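Local atomic coordinates of secreted in xylem 3 (Fusarium oxysporum, PDB entry 5OD4), a protein that is secreted by the fungus as the Avr2 effector during plant infection and probably suppresses host immunity, its biochemical activity being unknown. Residues I79-I84 against Y119-T124. Numbering follows the deposited sequence.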
ATOM      1  N   ILE A  79       7.650  -1.786   0.684  1.00  6.76           N
ATOM      2  CA  ILE A  79       6.220  -1.535   0.640  1.00  6.82           C
ATOM      3  C   ILE A  79       5.575  -2.765   0.011  1.00  6.69           C
ATOM      4  O   ILE A  79       5.955  -3.172  -1.080  1.00  7.78           O
ATOM      5  CB  ILE A  79       5.910  -0.291  -0.204  1.00  7.37           C
ATOM      6  CG1 ILE A  79       6.603   0.944   0.343  1.00  9.07           C
ATOM      7  CG2 ILE A  79       4.414  -0.067  -0.289  1.00  8.18           C
ATOM      8  CD1 ILE A  79       6.800   2.031  -0.670  1.00 10.20           C
ATOM      9  N   GLU A  80       4.636  -3.397   0.732  1.00  6.33           N
ATOM     10  CA  GLU A  80       4.039  -4.647   0.265  1.00  6.33           C
ATOM     11  C   GLU A  80       2.552  -4.602   0.376  1.00  6.21           C
ATOM     12  O   GLU A  80       2.011  -4.138   1.386  1.00  7.19           O
ATOM     13  CB  GLU A  80       4.593  -5.838   1.071  1.00  6.81           C
ATOM     14  CG  GLU A  80       6.078  -5.995   0.996  1.00  7.87           C
ATOM     15  CD  GLU A  80       6.665  -7.175   1.743  1.00  7.64           C
ATOM     16  OE1 GLU A  80       5.959  -7.866   2.508  1.00  8.50           O
ATOM     17  OE2 GLU A  80       7.883  -7.427   1.515  1.00  8.55           O
ATOM     18  N   VAL A  81       1.889  -5.188  -0.620  1.00  6.33           N
ATOM     19  CA  VAL A  81       0.452  -5.420  -0.588  1.00  6.73           C
ATOM     20  C   VAL A  81       0.191  -6.907  -0.750  1.00  6.46           C
ATOM     21  O   VAL A  81       0.636  -7.515  -1.744  1.00  7.20           O
ATOM     22  CB  VAL A  81      -0.292  -4.637  -1.680  1.00  8.05           C
ATOM     23  CG1 VAL A  81      -1.772  -4.965  -1.652  1.00  9.19           C
ATOM     24  CG2 VAL A  81      -0.046  -3.149  -1.527  1.00  9.66           C
ATOM     25  N   ARG A  82      -0.548  -7.479   0.195  1.00  6.65           N
ATOM     26  CA  ARG A  82      -1.110  -8.816   0.052  1.00  6.95           C
ATOM     27  C   ARG A  82      -2.605  -8.687  -0.195  1.00  6.74           C
ATOM     28  O   ARG A  82      -3.243  -7.723   0.235  1.00  8.08           O
ATOM     29  CB  ARG A  82      -0.860  -9.666   1.300  1.00  7.99           C
ATOM     30  CG  ARG A  82       0.627  -9.818   1.578  1.00  9.76           C
ATOM     31  CD  ARG A  82       0.956 -10.738   2.726  1.00 11.04           C
ATOM     32  NE  ARG A  82       0.717 -12.102   2.365  1.00 12.08           N
ATOM     33  CZ  ARG A  82      -0.265 -12.901   2.785  1.00 14.24           C
ATOM     34  NH1 ARG A  82      -1.236 -12.525   3.575  1.00 17.91           N
ATOM     35  NH2 ARG A  82      -0.223 -14.102   2.334  1.00 15.28           N
ATOM     36  N   ARG A  83      -3.162  -9.661  -0.915  1.00  6.90           N
ATOM     37  CA  ARG A  83      -4.617  -9.709  -1.115  1.00  7.16           C
ATOM     38  C   ARG A  83      -5.146 -11.034  -0.585  1.00  7.59           C
ATOM     39  O   ARG A  83      -4.532 -12.095  -0.813  1.00  8.88           O
ATOM     40  CB  ARG A  83      -5.008  -9.455  -2.567  1.00  7.94           C
ATOM     41  CG  ARG A  83      -4.593 -10.527  -3.561  1.00  8.70           C
ATOM     42  CD  ARG A  83      -5.072 -10.187  -4.965  1.00  9.81           C
ATOM     43  NE  ARG A  83      -4.710 -11.226  -5.910  1.00 12.52           N
ATOM     44  CZ  ARG A  83      -5.063 -11.253  -7.185  1.00 15.28           C
ATOM     45  NH1 ARG A  83      -5.887 -10.328  -7.661  1.00 15.31           N
ATOM     46  NH2 ARG A  83      -4.654 -12.229  -7.979  1.00 20.93           N
ATOM     47  N   ILE A  84      -6.286 -10.973   0.102  1.00  7.30           N
ATOM     48  CA  ILE A  84      -6.904 -12.172   0.653  1.00  8.03           C
ATOM     49  C   ILE A  84      -8.307 -12.262   0.087  1.00  7.40           C
ATOM     50  O   ILE A  84      -9.117 -11.333   0.268  1.00  7.75           O
ATOM     51  CB  ILE A  84      -6.932 -12.204   2.162  1.00  9.91           C
ATOM     52  CG1 ILE A  84      -5.526 -12.042   2.727  1.00 11.83           C
ATOM     53  CG2 ILE A  84      -7.550 -13.533   2.659  1.00 10.96           C
ATOM     54  CD1 ILE A  84      -5.431 -12.249   4.221  1.00 13.13           C
ATOM     55  N   TYR A 119     -11.390  -9.065  -2.963  1.00  7.86           N
ATOM     56  CA  TYR A 119     -10.288  -9.298  -2.048  1.00  7.49           C
ATOM     57  C   TYR A 119     -10.265  -8.189  -1.009  1.00  7.29           C
ATOM     58  O   TYR A 119     -10.679  -7.067  -1.283  1.00  9.01           O
ATOM     59  CB  TYR A 119      -8.936  -9.259  -2.779  1.00  8.09           C
ATOM     60  CG  TYR A 119      -8.756 -10.299  -3.808  1.00  9.05           C
ATOM     61  CD1 TYR A 119      -9.197 -10.096  -5.107  1.00 11.57           C
ATOM     62  CD2 TYR A 119      -8.098 -11.484  -3.517  1.00  9.64           C
ATOM     63  CE1 TYR A 119      -9.005 -11.057  -6.086  1.00 14.91           C
ATOM     64  CE2 TYR A 119      -7.873 -12.446  -4.511  1.00 13.01           C
ATOM     65  CZ  TYR A 119      -8.329 -12.211  -5.788  1.00 14.91           C
ATOM     66  OH  TYR A 119      -8.120 -13.173  -6.748  1.00 23.41           O
ATOM     67  N   THR A 120      -9.725  -8.509   0.157  1.00  7.08           N
ATOM     68  CA  THR A 120      -9.292  -7.511   1.125  1.00  7.85           C
ATOM     69  C   THR A 120      -7.788  -7.329   0.948  1.00  6.96           C
ATOM     70  O   THR A 120      -7.065  -8.311   0.723  1.00  8.29           O
ATOM     71  CB  THR A 120      -9.589  -7.977   2.580  1.00  9.10           C
ATOM     72  OG1 THR A 120     -10.990  -8.331   2.687  1.00 10.13           O
ATOM     73  CG2 THR A 120      -9.276  -6.917   3.610  1.00 10.29           C
ATOM     74  N   TYR A 121      -7.322  -6.092   1.066  1.00  6.51           N
ATOM     75  CA  TYR A 121      -5.939  -5.752   0.795  1.00  6.71           C
ATOM     76  C   TYR A 121      -5.232  -5.350   2.075  1.00  6.94           C
ATOM     77  O   TYR A 121      -5.799  -4.646   2.912  1.00  8.71           O
ATOM     78  CB  TYR A 121      -5.880  -4.591  -0.243  1.00  7.19           C
ATOM     79  CG  TYR A 121      -6.578  -4.975  -1.506  1.00  6.81           C
ATOM     80  CD1 TYR A 121      -5.953  -5.777  -2.435  1.00  6.93           C
ATOM     81  CD2 TYR A 121      -7.880  -4.610  -1.751  1.00  6.99           C
ATOM     82  CE1 TYR A 121      -6.609  -6.182  -3.593  1.00  7.38           C
ATOM     83  CE2 TYR A 121      -8.564  -5.013  -2.888  1.00  7.59           C
ATOM     84  CZ  TYR A 121      -7.919  -5.807  -3.795  1.00  7.44           C
ATOM     85  OH  TYR A 121      -8.545  -6.261  -4.945  1.00  8.69           O
ATOM     86  N   TYR A 122      -3.980  -5.791   2.207  1.00  6.94           N
ATOM     87  CA  TYR A 122      -3.176  -5.570   3.419  1.00  7.50           C
ATOM     88  C   TYR A 122      -1.882  -4.908   3.014  1.00  7.28           C
ATOM     89  O   TYR A 122      -1.069  -5.520   2.312  1.00  8.66           O
ATOM     90  CB  TYR A 122      -2.902  -6.909   4.135  1.00  9.23           C
ATOM     91  CG  TYR A 122      -4.171  -7.557   4.635  1.00 10.01           C
ATOM     92  CD1 TYR A 122      -5.025  -8.278   3.776  1.00 10.38           C
ATOM     93  CD2 TYR A 122      -4.537  -7.417   5.952  1.00 12.46           C
ATOM     94  CE1 TYR A 122      -6.189  -8.860   4.237  1.00 12.01           C
ATOM     95  CE2 TYR A 122      -5.742  -7.979   6.438  1.00 13.84           C
ATOM     96  CZ  TYR A 122      -6.545  -8.673   5.553  1.00 13.89           C
ATOM     97  OH  TYR A 122      -7.713  -9.252   6.006  1.00 17.09           O
ATOM     98  N   LEU A 123      -1.681  -3.672   3.454  1.00  7.42           N
ATOM     99  CA  LEU A 123      -0.507  -2.883   3.137  1.00  7.32           C
ATOM    100  C   LEU A 123       0.445  -2.888   4.334  1.00  7.40           C
ATOM    101  O   LEU A 123       0.022  -2.646   5.466  1.00  9.16           O
ATOM    102  CB  LEU A 123      -0.937  -1.433   2.860  1.00  8.27           C
ATOM    103  CG  LEU A 123       0.142  -0.379   2.713  1.00  8.52           C
ATOM    104  CD1 LEU A 123       1.015  -0.657   1.501  1.00  8.38           C
ATOM    105  CD2 LEU A 123      -0.476   1.010   2.643  1.00 10.74           C
ATOM    106  N   THR A 124       1.726  -3.101   4.046  1.00  7.00           N
ATOM    107  CA  THR A 124       2.791  -2.956   5.057  1.00  7.29           C
ATOM    108  C   THR A 124       3.854  -2.055   4.477  1.00  6.95           C
ATOM    109  O   THR A 124       4.281  -2.244   3.331  1.00  8.14           O
ATOM    110  CB  THR A 124       3.395  -4.299   5.446  1.00  8.85           C
ATOM    111  OG1 THR A 124       2.391  -5.192   5.915  1.00 10.90           O
ATOM    112  CG2 THR A 124       4.445  -4.145   6.540  1.00 10.06           C
TER
HETATM  113  O   HOH W   1      -7.191  -7.878  -6.944  1.00 12.50           O
HETATM  114  O   HOH W   2     -10.821 -10.979   2.581  1.00 12.05           O
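L123 CD1 sits between two side chains of the neighbouring strand, 3.9 Å from I79 CG2 and 4.1 Å from V81 CG2. L123 and I79 run side by side in the same direction, whereas V81 crosses L123 obliquely. With its CG1 anti to the backbone N (chi1 177°), V81 turns that methyl along the same face to the Y121 ring, V81 CG1 lying 4.3 Å from Y121 CD1. These groups lie on the inner face: I79 and V81 also touch I111 of strand 109-114, and the Y121 ring meets those of W113 and F21. On the other face, I84 CG1 and CD1 both meet Y122 CE1, with I84 CD1 3.5 Å from Y122 CE1. The two segments are the central, antiparallel pair of a four-stranded sheet, one layer of the Avr2 beta-sandwich, with strands 17-21 and 94-101 outside them. Three hydrogen-bonded pairs, E80 with T124, R82 with Y122 and I84 with T120, each contribute two N-H...O bonds, and the CA-H groups of the residues between and beside them lean on the same carbonyls. Near the end of this pairing, Y119 and R83 stack. The R83 chain is extended from CG to NE and passes over one face of the Y119 ring, R83 CD lying 3.6 Å from the ring centroid in a CH-pi contact. Beyond it the guanidinium lies flat, its plane only 8° from the ring's, an off-centre cation-pi contact with Y119 OH above its middle. A salt bridge from NE to D94 also holds this group, and a water accepting from R83 NH1 donates to Y121 OH, which bonds D116 O as well. On the opposite face, a second water joins I84 O to T120 OG1, its oxygen 2.7 Å from T120 OG1.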